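Local coordinates for electron transfer flavoprotein, beta subunit (Thermotoga maritima, PDB 7KOE) that probably transfers electrons as the FAD-binding beta subunit of an electron transfer flavoprotein complex, at residues 123-135 with 187-199. Residues are numbered along the deposited sequence; the frame is centred on the assembly and turned at random.
With FAD (flavin-adenine dinucleotide), chain I.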
ATOM      1  N   ILE A 123      27.097  27.476  44.204  1.00 40.79           N
ATOM      2  CA  ILE A 123      27.669  26.798  45.353  1.00 40.79           C
ATOM      3  C   ILE A 123      29.134  27.149  45.585  1.00 40.79           C
ATOM      4  O   ILE A 123      29.597  27.089  46.730  1.00 40.79           O
ATOM      5  CB  ILE A 123      27.491  25.271  45.229  1.00 40.79           C
ATOM      6  CG1 ILE A 123      27.910  24.791  43.843  1.00 40.79           C
ATOM      7  CG2 ILE A 123      26.056  24.882  45.509  1.00 40.79           C
ATOM      8  CD1 ILE A 123      27.886  23.292  43.695  1.00 40.79           C
ATOM      9  N   GLY A 124      29.876  27.514  44.549  1.00 43.01           N
ATOM     10  CA  GLY A 124      31.285  27.809  44.660  1.00 43.01           C
ATOM     11  C   GLY A 124      32.058  27.076  43.596  1.00 43.01           C
ATOM     12  O   GLY A 124      31.487  26.454  42.697  1.00 43.01           O
ATOM     13  N   LYS A 125      33.384  27.140  43.693  1.00 43.75           N
ATOM     14  CA  LYS A 125      34.228  26.492  42.699  1.00 43.75           C
ATOM     15  C   LYS A 125      34.177  24.982  42.881  1.00 43.75           C
ATOM     16  O   LYS A 125      34.254  24.479  44.006  1.00 43.75           O
ATOM     17  CB  LYS A 125      35.666  26.995  42.797  1.00 43.75           C
ATOM     18  CG  LYS A 125      36.563  26.470  41.686  1.00 43.75           C
ATOM     19  CD  LYS A 125      37.945  27.088  41.723  1.00 43.75           C
ATOM     20  CE  LYS A 125      38.842  26.465  40.666  1.00 43.75           C
ATOM     21  NZ  LYS A 125      38.371  26.769  39.287  1.00 43.75           N
ATOM     22  N   ILE A 126      34.028  24.266  41.774  1.00 37.90           N
ATOM     23  CA  ILE A 126      33.777  22.831  41.808  1.00 37.90           C
ATOM     24  C   ILE A 126      35.071  22.100  42.135  1.00 37.90           C
ATOM     25  O   ILE A 126      36.059  22.208  41.405  1.00 37.90           O
ATOM     26  CB  ILE A 126      33.192  22.349  40.475  1.00 37.90           C
ATOM     27  CG1 ILE A 126      31.850  23.025  40.198  1.00 37.90           C
ATOM     28  CG2 ILE A 126      33.023  20.864  40.488  1.00 37.90           C
ATOM     29  CD1 ILE A 126      30.885  23.043  41.365  1.00 37.90           C
ATOM     30  N   ASP A 127      35.061  21.345  43.231  1.00 38.04           N
ATOM     31  CA  ASP A 127      36.244  20.628  43.682  1.00 38.04           C
ATOM     32  C   ASP A 127      36.477  19.325  42.939  1.00 38.04           C
ATOM     33  O   ASP A 127      37.600  18.812  42.969  1.00 38.04           O
ATOM     34  CB  ASP A 127      36.138  20.323  45.177  1.00 38.04           C
ATOM     35  CG  ASP A 127      36.237  21.564  46.031  1.00 38.04           C
ATOM     36  OD1 ASP A 127      36.502  21.431  47.244  1.00 38.04           O
ATOM     37  OD2 ASP A 127      36.048  22.672  45.492  1.00 38.04           O
ATOM     38  N   LEU A 128      35.459  18.775  42.283  1.00 29.66           N
ATOM     39  CA  LEU A 128      35.584  17.473  41.642  1.00 29.66           C
ATOM     40  C   LEU A 128      34.482  17.324  40.610  1.00 29.66           C
ATOM     41  O   LEU A 128      33.322  17.602  40.904  1.00 29.66           O
ATOM     42  CB  LEU A 128      35.496  16.344  42.672  1.00 29.66           C
ATOM     43  CG  LEU A 128      35.955  14.955  42.245  1.00 29.66           C
ATOM     44  CD1 LEU A 128      37.236  15.025  41.450  1.00 29.66           C
ATOM     45  CD2 LEU A 128      36.150  14.092  43.464  1.00 29.66           C
ATOM     46  N   ILE A 129      34.842  16.881  39.412  1.00 25.33           N
ATOM     47  CA  ILE A 129      33.877  16.605  38.359  1.00 25.33           C
ATOM     48  C   ILE A 129      33.970  15.125  38.023  1.00 25.33           C
ATOM     49  O   ILE A 129      35.031  14.644  37.612  1.00 25.33           O
ATOM     50  CB  ILE A 129      34.121  17.468  37.115  1.00 25.33           C
ATOM     51  CG1 ILE A 129      33.814  18.928  37.426  1.00 25.33           C
ATOM     52  CG2 ILE A 129      33.272  16.983  35.960  1.00 25.33           C
ATOM     53  CD1 ILE A 129      34.063  19.853  36.278  1.00 25.33           C
ATOM     54  N   LEU A 130      32.874  14.405  38.204  1.00 23.40           N
ATOM     55  CA  LEU A 130      32.837  12.974  37.950  1.00 23.40           C
ATOM     56  C   LEU A 130      32.083  12.716  36.657  1.00 23.40           C
ATOM     57  O   LEU A 130      30.905  13.055  36.547  1.00 23.40           O
ATOM     58  CB  LEU A 130      32.168  12.232  39.102  1.00 23.40           C
ATOM     59  CG  LEU A 130      32.674  12.529  40.505  1.00 23.40           C
ATOM     60  CD1 LEU A 130      31.867  11.763  41.510  1.00 23.40           C
ATOM     61  CD2 LEU A 130      34.100  12.125  40.601  1.00 23.40           C
ATOM     62  N   THR A 131      32.756  12.129  35.681  1.00 23.97           N
ATOM     63  CA  THR A 131      32.090  11.623  34.495  1.00 23.97           C
ATOM     64  C   THR A 131      32.274  10.117  34.439  1.00 23.97           C
ATOM     65  O   THR A 131      32.944   9.518  35.279  1.00 23.97           O
ATOM     66  CB  THR A 131      32.626  12.274  33.211  1.00 23.97           C
ATOM     67  OG1 THR A 131      33.926  11.757  32.915  1.00 23.97           O
ATOM     68  CG2 THR A 131      32.711  13.779  33.355  1.00 23.97           C
ATOM     69  N   GLY A 132      31.665   9.506  33.453  1.00 25.62           N
ATOM     70  CA  GLY A 132      31.889   8.101  33.210  1.00 25.62           C
ATOM     71  C   GLY A 132      32.980   7.891  32.193  1.00 25.62           C
ATOM     72  O   GLY A 132      33.423   8.825  31.534  1.00 25.62           O
ATOM     73  N   LYS A 133      33.416   6.638  32.084  1.00 29.66           N
ATOM     74  CA  LYS A 133      34.481   6.308  31.146  1.00 29.66           C
ATOM     75  C   LYS A 133      34.000   6.450  29.711  1.00 29.66           C
ATOM     76  O   LYS A 133      34.724   6.957  28.847  1.00 29.66           O
ATOM     77  CB  LYS A 133      34.995   4.897  31.421  1.00 29.66           C
ATOM     78  CG  LYS A 133      36.185   4.496  30.589  1.00 29.66           C
ATOM     79  CD  LYS A 133      35.831   3.381  29.626  1.00 29.66           C
ATOM     80  CE  LYS A 133      36.986   3.085  28.694  1.00 29.66           C
ATOM     81  NZ  LYS A 133      36.679   1.990  27.736  1.00 29.66           N
ATOM     82  N   GLN A 134      32.765   6.043  29.448  1.00 30.27           N
ATOM     83  CA  GLN A 134      32.191   6.103  28.119  1.00 30.27           C
ATOM     84  C   GLN A 134      30.681   6.159  28.241  1.00 30.27           C
ATOM     85  O   GLN A 134      30.098   5.548  29.136  1.00 30.27           O
ATOM     86  CB  GLN A 134      32.571   4.881  27.283  1.00 30.27           C
ATOM     87  CG  GLN A 134      33.756   5.045  26.375  1.00 30.27           C
ATOM     88  CD  GLN A 134      34.026   3.784  25.599  1.00 30.27           C
ATOM     89  OE1 GLN A 134      33.258   2.830  25.669  1.00 30.27           O
ATOM     90  NE2 GLN A 134      35.123   3.767  24.858  1.00 30.27           N
ATOM     91  N   ALA A 135      30.048   6.877  27.324  1.00 30.59           N
ATOM     92  CA  ALA A 135      28.659   6.588  27.020  1.00 30.59           C
ATOM     93  C   ALA A 135      28.611   5.330  26.172  1.00 30.59           C
ATOM     94  O   ALA A 135      29.639   4.849  25.698  1.00 30.59           O
ATOM     95  CB  ALA A 135      28.006   7.749  26.283  1.00 30.59           C
ATOM     96  N   LEU A 187      46.242  13.117  42.371  1.00 51.43           N
ATOM     97  CA  LEU A 187      45.567  14.217  41.704  1.00 51.43           C
ATOM     98  C   LEU A 187      45.467  15.419  42.628  1.00 51.43           C
ATOM     99  O   LEU A 187      45.367  15.285  43.847  1.00 51.43           O
ATOM    100  CB  LEU A 187      44.173  13.801  41.260  1.00 51.43           C
ATOM    101  CG  LEU A 187      44.053  13.042  39.949  1.00 51.43           C
ATOM    102  CD1 LEU A 187      42.629  13.108  39.534  1.00 51.43           C
ATOM    103  CD2 LEU A 187      44.924  13.649  38.881  1.00 51.43           C
ATOM    104  N   LYS A 188      45.488  16.603  42.035  1.00 52.93           N
ATOM    105  CA  LYS A 188      45.360  17.852  42.770  1.00 52.93           C
ATOM    106  C   LYS A 188      43.974  18.420  42.509  1.00 52.93           C
ATOM    107  O   LYS A 188      43.636  18.730  41.362  1.00 52.93           O
ATOM    108  CB  LYS A 188      46.441  18.847  42.354  1.00 52.93           C
ATOM    109  CG  LYS A 188      46.365  20.183  43.073  1.00 52.93           C
ATOM    110  CD  LYS A 188      46.694  20.039  44.546  1.00 52.93           C
ATOM    111  CE  LYS A 188      46.535  21.359  45.275  1.00 52.93           C
ATOM    112  NZ  LYS A 188      47.503  22.380  44.789  1.00 52.93           N
ATOM    113  N   LEU A 189      43.174  18.541  43.564  1.00 48.33           N
ATOM    114  CA  LEU A 189      41.851  19.125  43.421  1.00 48.33           C
ATOM    115  C   LEU A 189      41.974  20.626  43.163  1.00 48.33           C
ATOM    116  O   LEU A 189      42.814  21.292  43.774  1.00 48.33           O
ATOM    117  CB  LEU A 189      41.005  18.871  44.666  1.00 48.33           C
ATOM    118  CG  LEU A 189      40.663  17.416  44.999  1.00 48.33           C
ATOM    119  CD1 LEU A 189      39.536  17.367  46.013  1.00 48.33           C
ATOM    120  CD2 LEU A 189      40.300  16.620  43.756  1.00 48.33           C
ATOM    121  N   PRO A 190      41.150  21.196  42.268  1.00 41.86           N
ATOM    122  CA  PRO A 190      40.016  20.645  41.516  1.00 41.86           C
ATOM    123  C   PRO A 190      40.398  19.734  40.359  1.00 41.86           C
ATOM    124  O   PRO A 190      41.220  20.103  39.529  1.00 41.86           O
ATOM    125  CB  PRO A 190      39.319  21.896  40.981  1.00 41.86           C
ATOM    126  CG  PRO A 190      39.932  23.048  41.698  1.00 41.86           C
ATOM    127  CD  PRO A 190      41.315  22.627  41.991  1.00 41.86           C
ATOM    128  N   ALA A 191      39.794  18.550  40.323  1.00 34.77           N
ATOM    129  CA  ALA A 191      40.113  17.533  39.338  1.00 34.77           C
ATOM    130  C   ALA A 191      38.851  17.107  38.609  1.00 34.77           C
ATOM    131  O   ALA A 191      37.734  17.353  39.062  1.00 34.77           O
ATOM    132  CB  ALA A 191      40.768  16.314  39.987  1.00 34.77           C
ATOM    133  N   VAL A 192      39.042  16.464  37.466  1.00 27.81           N
ATOM    134  CA  VAL A 192      37.949  15.908  36.683  1.00 27.81           C
ATOM    135  C   VAL A 192      38.202  14.411  36.590  1.00 27.81           C
ATOM    136  O   VAL A 192      39.069  13.961  35.833  1.00 27.81           O
ATOM    137  CB  VAL A 192      37.837  16.546  35.296  1.00 27.81           C
ATOM    138  CG1 VAL A 192      36.783  15.839  34.463  1.00 27.81           C
ATOM    139  CG2 VAL A 192      37.494  18.007  35.431  1.00 27.81           C
ATOM    140  N   LEU A 193      37.466  13.634  37.371  1.00 25.94           N
ATOM    141  CA  LEU A 193      37.616  12.195  37.315  1.00 25.94           C
ATOM    142  C   LEU A 193      36.826  11.626  36.145  1.00 25.94           C
ATOM    143  O   LEU A 193      36.033  12.310  35.499  1.00 25.94           O
ATOM    144  CB  LEU A 193      37.167  11.554  38.622  1.00 25.94           C
ATOM    145  CG  LEU A 193      38.108  11.748  39.805  1.00 25.94           C
ATOM    146  CD1 LEU A 193      37.626  10.988  41.014  1.00 25.94           C
ATOM    147  CD2 LEU A 193      39.463  11.273  39.419  1.00 25.94           C
ATOM    148  N   THR A 194      37.063  10.351  35.869  1.00 25.25           N
ATOM    149  CA  THR A 194      36.404   9.658  34.768  1.00 25.25           C
ATOM    150  C   THR A 194      36.345   8.193  35.170  1.00 25.25           C
ATOM    151  O   THR A 194      37.365   7.501  35.161  1.00 25.25           O
ATOM    152  CB  THR A 194      37.157   9.877  33.459  1.00 25.25           C
ATOM    153  OG1 THR A 194      37.022  11.244  33.054  1.00 25.25           O
ATOM    154  CG2 THR A 194      36.631   9.011  32.365  1.00 25.25           C
ATOM    155  N   ILE A 195      35.161   7.740  35.555  1.00 25.33           N
ATOM    156  CA  ILE A 195      34.986   6.530  36.349  1.00 25.33           C
ATOM    157  C   ILE A 195      34.638   5.361  35.442  1.00 25.33           C
ATOM    158  O   ILE A 195      33.841   5.501  34.509  1.00 25.33           O
ATOM    159  CB  ILE A 195      33.894   6.749  37.413  1.00 25.33           C
ATOM    160  CG1 ILE A 195      34.080   8.098  38.104  1.00 25.33           C
ATOM    161  CG2 ILE A 195      33.910   5.646  38.429  1.00 25.33           C
ATOM    162  CD1 ILE A 195      35.326   8.204  38.928  1.00 25.33           C
ATOM    163  N   THR A 196      35.234   4.203  35.718  1.00 29.16           N
ATOM    164  CA  THR A 196      34.924   2.973  35.010  1.00 29.16           C
ATOM    165  C   THR A 196      33.835   2.189  35.738  1.00 29.16           C
ATOM    166  O   THR A 196      33.271   2.636  36.735  1.00 29.16           O
ATOM    167  CB  THR A 196      36.174   2.113  34.864  1.00 29.16           C
ATOM    168  OG1 THR A 196      36.697   1.814  36.161  1.00 29.16           O
ATOM    169  CG2 THR A 196      37.218   2.832  34.056  1.00 29.16           C
ATOM    170  N   ASP A 197      33.542   0.991  35.229  1.00 32.46           N
ATOM    171  CA  ASP A 197      32.599   0.099  35.892  1.00 32.46           C
ATOM    172  C   ASP A 197      33.190  -0.540  37.136  1.00 32.46           C
ATOM    173  O   ASP A 197      32.445  -0.916  38.045  1.00 32.46           O
ATOM    174  CB  ASP A 197      32.150  -1.017  34.950  1.00 32.46           C
ATOM    175  CG  ASP A 197      31.553  -0.500  33.665  1.00 32.46           C
ATOM    176  OD1 ASP A 197      32.235  -0.582  32.622  1.00 32.46           O
ATOM    177  OD2 ASP A 197      30.398  -0.025  33.689  1.00 32.46           O
ATOM    178  N   GLU A 198      34.510  -0.678  37.197  1.00 33.87           N
ATOM    179  CA  GLU A 198      35.149  -1.476  38.230  1.00 33.87           C
ATOM    180  C   GLU A 198      35.408  -0.705  39.513  1.00 33.87           C
ATOM    181  O   GLU A 198      36.042  -1.251  40.420  1.00 33.87           O
ATOM    182  CB  GLU A 198      36.468  -2.061  37.718  1.00 33.87           C
ATOM    183  CG  GLU A 198      36.323  -3.077  36.596  1.00 33.87           C
ATOM    184  CD  GLU A 198      36.372  -2.445  35.220  1.00 33.87           C
ATOM    185  OE1 GLU A 198      36.646  -1.231  35.133  1.00 33.87           O
ATOM    186  OE2 GLU A 198      36.133  -3.159  34.224  1.00 33.87           O
ATOM    187  N   LEU A 199      34.948   0.543  39.614  1.00 28.43           N
ATOM    188  CA  LEU A 199      35.205   1.317  40.824  1.00 28.43           C
ATOM    189  C   LEU A 199      34.391   0.788  41.994  1.00 28.43           C
ATOM    190  O   LEU A 199      34.942   0.463  43.051  1.00 28.43           O
ATOM    191  CB  LEU A 199      34.901   2.793  40.597  1.00 28.43           C
ATOM    192  CG  LEU A 199      35.230   3.618  41.841  1.00 28.43           C
ATOM    193  CD1 LEU A 199      36.661   4.064  41.809  1.00 28.43           C
ATOM    194  CD2 LEU A 199      34.325   4.806  41.989  1.00 28.43           C
TER
HETATM  195  PA  FAD I 301      31.248  10.196  26.272  1.00 30.92           P
HETATM  196  O1A FAD I 301      32.073   8.978  26.038  1.00 30.92           O
HETATM  197  O2A FAD I 301      31.860  11.532  26.032  1.00 30.92           O
HETATM  198  O5B FAD I 301      30.652  10.157  27.754  1.00 30.92           O
HETATM  199  C5B FAD I 301      31.580  10.283  28.854  1.00 30.92           C
HETATM  200  C4B FAD I 301      30.867  10.874  30.043  1.00 30.92           C
HETATM  201  O4B FAD I 301      30.638  12.286  29.812  1.00 30.92           O
HETATM  202  C3B FAD I 301      29.473  10.322  30.348  1.00 30.92           C
HETATM  203  O3B FAD I 301      29.534   9.125  31.112  1.00 30.92           O
HETATM  204  C2B FAD I 301      28.890  11.474  31.167  1.00 30.92           C
HETATM  205  O2B FAD I 301      29.355  11.482  32.498  1.00 30.92           O
HETATM  206  C1B FAD I 301      29.412  12.676  30.389  1.00 30.92           C
HETATM  207  N9A FAD I 301      28.514  13.080  29.324  1.00 30.92           N
HETATM  208  C8A FAD I 301      28.440  12.578  28.056  1.00 30.92           C
HETATM  209  N7A FAD I 301      27.506  13.153  27.338  1.00 30.92           N
HETATM  210  C5A FAD I 301      26.931  14.084  28.192  1.00 30.92           C
HETATM  211  C6A FAD I 301      25.884  15.008  28.030  1.00 30.92           C
HETATM  212  N6A FAD I 301      25.194  15.156  26.904  1.00 30.92           N
HETATM  213  N1A FAD I 301      25.566  15.779  29.097  1.00 30.92           N
HETATM  214  C2A FAD I 301      26.260  15.623  30.230  1.00 30.92           C
HETATM  215  N3A FAD I 301      27.261  14.791  30.495  1.00 30.92           N
HETATM  216  C4A FAD I 301      27.548  14.042  29.421  1.00 30.92           C
HETATM  217  N1  FAD I 301      30.692  12.930  18.951  1.00 30.92           N
HETATM  218  C2  FAD I 301      32.020  13.116  18.801  1.00 30.92           C
HETATM  219  O2  FAD I 301      32.588  14.062  19.343  1.00 30.92           O
HETATM  220  N3  FAD I 301      32.783  12.280  18.059  1.00 30.92           N
HETATM  221  C4  FAD I 301      32.250  11.193  17.413  1.00 30.92           C
HETATM  222  O4  FAD I 301      32.974  10.464  16.756  1.00 30.92           O
HETATM  223  C4X FAD I 301      30.873  10.964  17.540  1.00 30.92           C
HETATM  224  N5  FAD I 301      30.352   9.933  16.929  1.00 30.92           N
HETATM  225  C5X FAD I 301      29.004   9.736  17.068  1.00 30.92           C
HETATM  226  C6  FAD I 301      28.423   8.636  16.415  1.00 30.92           C
HETATM  227  C7  FAD I 301      27.079   8.377  16.507  1.00 30.92           C
HETATM  228  C7M FAD I 301      26.488   7.189  15.792  1.00 30.92           C
HETATM  229  C8  FAD I 301      26.258   9.232  17.278  1.00 30.92           C
HETATM  230  C8M FAD I 301      24.780   8.967  17.396  1.00 30.92           C
HETATM  231  C9  FAD I 301      26.816  10.313  17.926  1.00 30.92           C
HETATM  232  C9A FAD I 301      28.189  10.588  17.836  1.00 30.92           C
HETATM  233  N10 FAD I 301      28.783  11.672  18.474  1.00 30.92           N
HETATM  234  C10 FAD I 301      30.138  11.900  18.349  1.00 30.92           C
HETATM  235  C1' FAD I 301      27.960  12.584  19.287  1.00 30.92           C
HETATM  236  C2' FAD I 301      28.417  12.633  20.731  1.00 30.92           C
HETATM  237  O2' FAD I 301      27.987  11.465  21.412  1.00 30.92           O
HETATM  238  C3' FAD I 301      27.849  13.857  21.452  1.00 30.92           C
HETATM  239  O3' FAD I 301      28.597  15.002  21.071  1.00 30.92           O
HETATM  240  C4' FAD I 301      27.850  13.722  22.976  1.00 30.92           C
HETATM  241  O4' FAD I 301      27.806  15.013  23.586  1.00 30.92           O
HETATM  242  C5' FAD I 301      29.060  12.976  23.488  1.00 30.92           C
HETATM  243  O5' FAD I 301      28.653  11.672  23.979  1.00 30.92           O
HETATM  244  P   FAD I 301      29.667  10.443  23.846  1.00 30.92           P
HETATM  245  O1P FAD I 301      28.981   9.311  23.161  1.00 30.92           O
HETATM  246  O2P FAD I 301      30.930  10.966  23.256  1.00 30.92           O
HETATM  247  O3P FAD I 301      29.926  10.081  25.381  1.00 30.92           O
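Leu128 turns CG away from its backbone N (chi1 -165°), which carries CD1 across to Leu193 CG at 3.8 Å and to the methyl of Ala191. Leu193 takes the other course, with CG anti to its carbonyl carbon (chi1 -73°), and lies alongside Leu130, whose CD2 meets its CB and CD1. These side chains line one face of two neighbouring parallel strands, 128-132 and 191-195, in the central sheet of the HUP-type nucleotide-binding fold. Helix 47-63 covers this face through Leu59 and Ala56. On the opposite face, Ile129 and Val192 lie side by side, with CB of Ile129 3.8 Å from CG2 of Val192. Further along that face, the hydroxyls of Thr131 and Thr194 stand 3.1 Å apart.

The backbone ladder includes Ile129 N to Ala191 O at 3.0 Å and Ile195 N to Thr131 O at 2.9 Å. Before the ladder, Pro190, after a cis peptide bond, sets its ring against CE of Lys125.

At the C-terminal end of strand 128-132 the chain meets FAD. Gly132 N donates to the ribose hydroxyl O2B, and Ala135 N reaches phosphate oxygen O1A at 3.2 Å with an N-H...O angle of 164°.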